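Local coordinates for Bd3460 (Bdellovibrio bacteriovorus HD100, PDB 5CER), which is of unknown molecular function but is built of ankyrin repeats, a fold that commonly mediates protein-protein recognition, so it probably binds a partner protein, at residues T139-V144 with F155-G160. Residues are numbered along the deposited sequence; the frame is centred on the assembly and turned at random.
Sequences TALFAV and FLIKKG
Leu156 turns its CG anti to its own carbonyl carbon (chi1 -61°) and then runs on extended (chi2 174°), which pushes CD1 straight at the first turn of helix 140-147. There Leu156 CD1 meets three residues: it lies 3.7 Å from Ala140 CB, 3.7 Å from Val144 CG2, which comes at it tip to tip, and 3.6 Å from the backbone N of Leu141. Ala140 and Val144 are one helical turn apart, so the methyl sits between them against the backbone. CD2 of Leu156 stays on the Ala140 side, 4.1 Å from Ala140 CB. A looser contact lies alongside, where Leu141 CD1 reaches Ile157 CD1 at 4.3 Å and Leu156 CB at 4.4 Å. These are the paired antiparallel helices of one predicted ankyrin repeat, and Phe108 of helix 107-114 touches both Ala140 and Leu156, carrying the core into the preceding helix pair. Beside the short side chain of Ala140, Leu156 reaches the helix backbone; with purely apolar side chains meeting, the two helices are held here by dispersion and the burial of hydrocarbon.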
loop_
_atom_site.group_PDB
_atom_site.type_symbol
_atom_site.label_atom_id
_atom_site.label_comp_id
_atom_site.label_asym_id
_atom_site.label_seq_id
_atom_site.Cartn_x
_atom_site.Cartn_y
_atom_site.Cartn_z
ATOM N N THR B 139 7.758 -13.410 26.630
ATOM C CA THR B 139 6.343 -13.291 26.253
ATOM C C THR B 139 6.087 -11.921 25.603
ATOM O O THR B 139 7.010 -11.110 25.496
ATOM C CB THR B 139 5.457 -13.381 27.507
ATOM O OG1 THR B 139 5.843 -12.332 28.408
ATOM C CG2 THR B 139 5.600 -14.709 28.142
ATOM N N ALA B 140 4.841 -11.691 25.223
ATOM C CA ALA B 140 4.391 -10.442 24.657
ATOM C C ALA B 140 4.810 -9.237 25.491
ATOM O O ALA B 140 5.215 -8.197 24.939
ATOM C CB ALA B 140 2.876 -10.462 24.480
ATOM N N LEU B 141 4.706 -9.365 26.804
ATOM C CA LEU B 141 5.052 -8.272 27.702
ATOM C C LEU B 141 6.486 -7.812 27.528
ATOM O O LEU B 141 6.765 -6.625 27.583
ATOM C CB LEU B 141 4.779 -8.679 29.165
ATOM C CG LEU B 141 4.867 -7.570 30.228
ATOM C CD1 LEU B 141 3.785 -6.524 29.998
ATOM C CD2 LEU B 141 4.757 -8.125 31.661
ATOM N N PHE B 142 7.386 -8.748 27.239
ATOM C CA PHE B 142 8.809 -8.422 26.941
ATOM C C PHE B 142 8.955 -7.661 25.607
ATOM O O PHE B 142 9.661 -6.649 25.535
ATOM C CB PHE B 142 9.679 -9.691 26.870
ATOM C CG PHE B 142 10.018 -10.302 28.235
ATOM C CD1 PHE B 142 9.036 -10.937 29.007
ATOM C CD2 PHE B 142 11.321 -10.266 28.709
ATOM C CE1 PHE B 142 9.349 -11.502 30.222
ATOM C CE2 PHE B 142 11.650 -10.853 29.915
ATOM C CZ PHE B 142 10.656 -11.466 30.684
ATOM N N ALA B 143 8.280 -8.139 24.566
ATOM C CA ALA B 143 8.334 -7.474 23.252
ATOM C C ALA B 143 7.814 -6.027 23.303
ATOM O O ALA B 143 8.446 -5.123 22.737
ATOM C CB ALA B 143 7.534 -8.243 22.215
ATOM N N VAL B 144 6.663 -5.819 23.959
ATOM C CA VAL B 144 6.056 -4.510 23.945
ATOM C C VAL B 144 6.808 -3.642 24.961
ATOM O O VAL B 144 6.898 -2.419 24.773
ATOM C CB VAL B 144 4.511 -4.518 24.127
ATOM C CG1 VAL B 144 3.818 -5.509 23.177
ATOM C CG2 VAL B 144 4.133 -4.811 25.569
ATOM N N PHE B 155 -2.906 -3.371 28.370
ATOM C CA PHE B 155 -3.722 -4.342 27.686
ATOM C C PHE B 155 -3.318 -5.759 28.133
ATOM O O PHE B 155 -4.158 -6.555 28.544
ATOM C CB PHE B 155 -3.596 -4.203 26.169
ATOM C CG PHE B 155 -4.186 -5.347 25.425
ATOM C CD1 PHE B 155 -5.554 -5.414 25.209
ATOM C CD2 PHE B 155 -3.394 -6.416 25.003
ATOM C CE1 PHE B 155 -6.130 -6.488 24.521
ATOM C CE2 PHE B 155 -3.954 -7.494 24.318
ATOM C CZ PHE B 155 -5.328 -7.518 24.070
ATOM N N LEU B 156 -2.017 -6.041 28.095
ATOM C CA LEU B 156 -1.498 -7.327 28.545
ATOM C C LEU B 156 -1.680 -7.575 30.060
ATOM O O LEU B 156 -1.985 -8.693 30.452
ATOM C CB LEU B 156 -0.034 -7.488 28.091
ATOM C CG LEU B 156 0.189 -7.472 26.561
ATOM C CD1 LEU B 156 1.683 -7.489 26.248
ATOM C CD2 LEU B 156 -0.504 -8.638 25.862
ATOM N N ILE B 157 -1.484 -6.556 30.912
ATOM C CA ILE B 157 -1.734 -6.700 32.376
ATOM C C ILE B 157 -3.200 -7.093 32.614
ATOM O O ILE B 157 -3.482 -8.033 33.373
ATOM C CB ILE B 157 -1.443 -5.406 33.221
ATOM C CG1 ILE B 157 -0.004 -4.905 33.053
ATOM C CG2 ILE B 157 -1.752 -5.639 34.691
ATOM C CD1 ILE B 157 1.069 -5.950 33.280
ATOM N N LYS B 158 -4.114 -6.432 31.902
ATOM C CA LYS B 158 -5.552 -6.732 32.015
ATOM C C LYS B 158 -5.959 -8.155 31.548
ATOM O O LYS B 158 -6.949 -8.679 32.022
ATOM C CB LYS B 158 -6.344 -5.728 31.262
ATOM C CG LYS B 158 -7.881 -5.864 31.430
ATOM C CD LYS B 158 -8.638 -4.529 31.407
ATOM C CE LYS B 158 -10.021 -4.602 30.791
ATOM N NZ LYS B 158 -9.903 -4.392 29.333
ATOM N N LYS B 159 -5.193 -8.734 30.620
ATOM C CA LYS B 159 -5.383 -10.111 30.137
ATOM C C LYS B 159 -4.617 -11.123 30.961
ATOM O O LYS B 159 -4.642 -12.303 30.655
ATOM C CB LYS B 159 -4.896 -10.220 28.702
ATOM C CG LYS B 159 -5.736 -9.548 27.644
ATOM C CD LYS B 159 -7.227 -9.430 27.877
ATOM C CE LYS B 159 -7.767 -8.799 26.622
ATOM N NZ LYS B 159 -9.210 -8.546 26.517
ATOM N N GLY B 160 -3.951 -10.660 32.016
ATOM C CA GLY B 160 -3.354 -11.521 33.013
ATOM C C GLY B 160 -1.888 -11.775 32.781
ATOM O O GLY B 160 -1.380 -12.817 33.198
#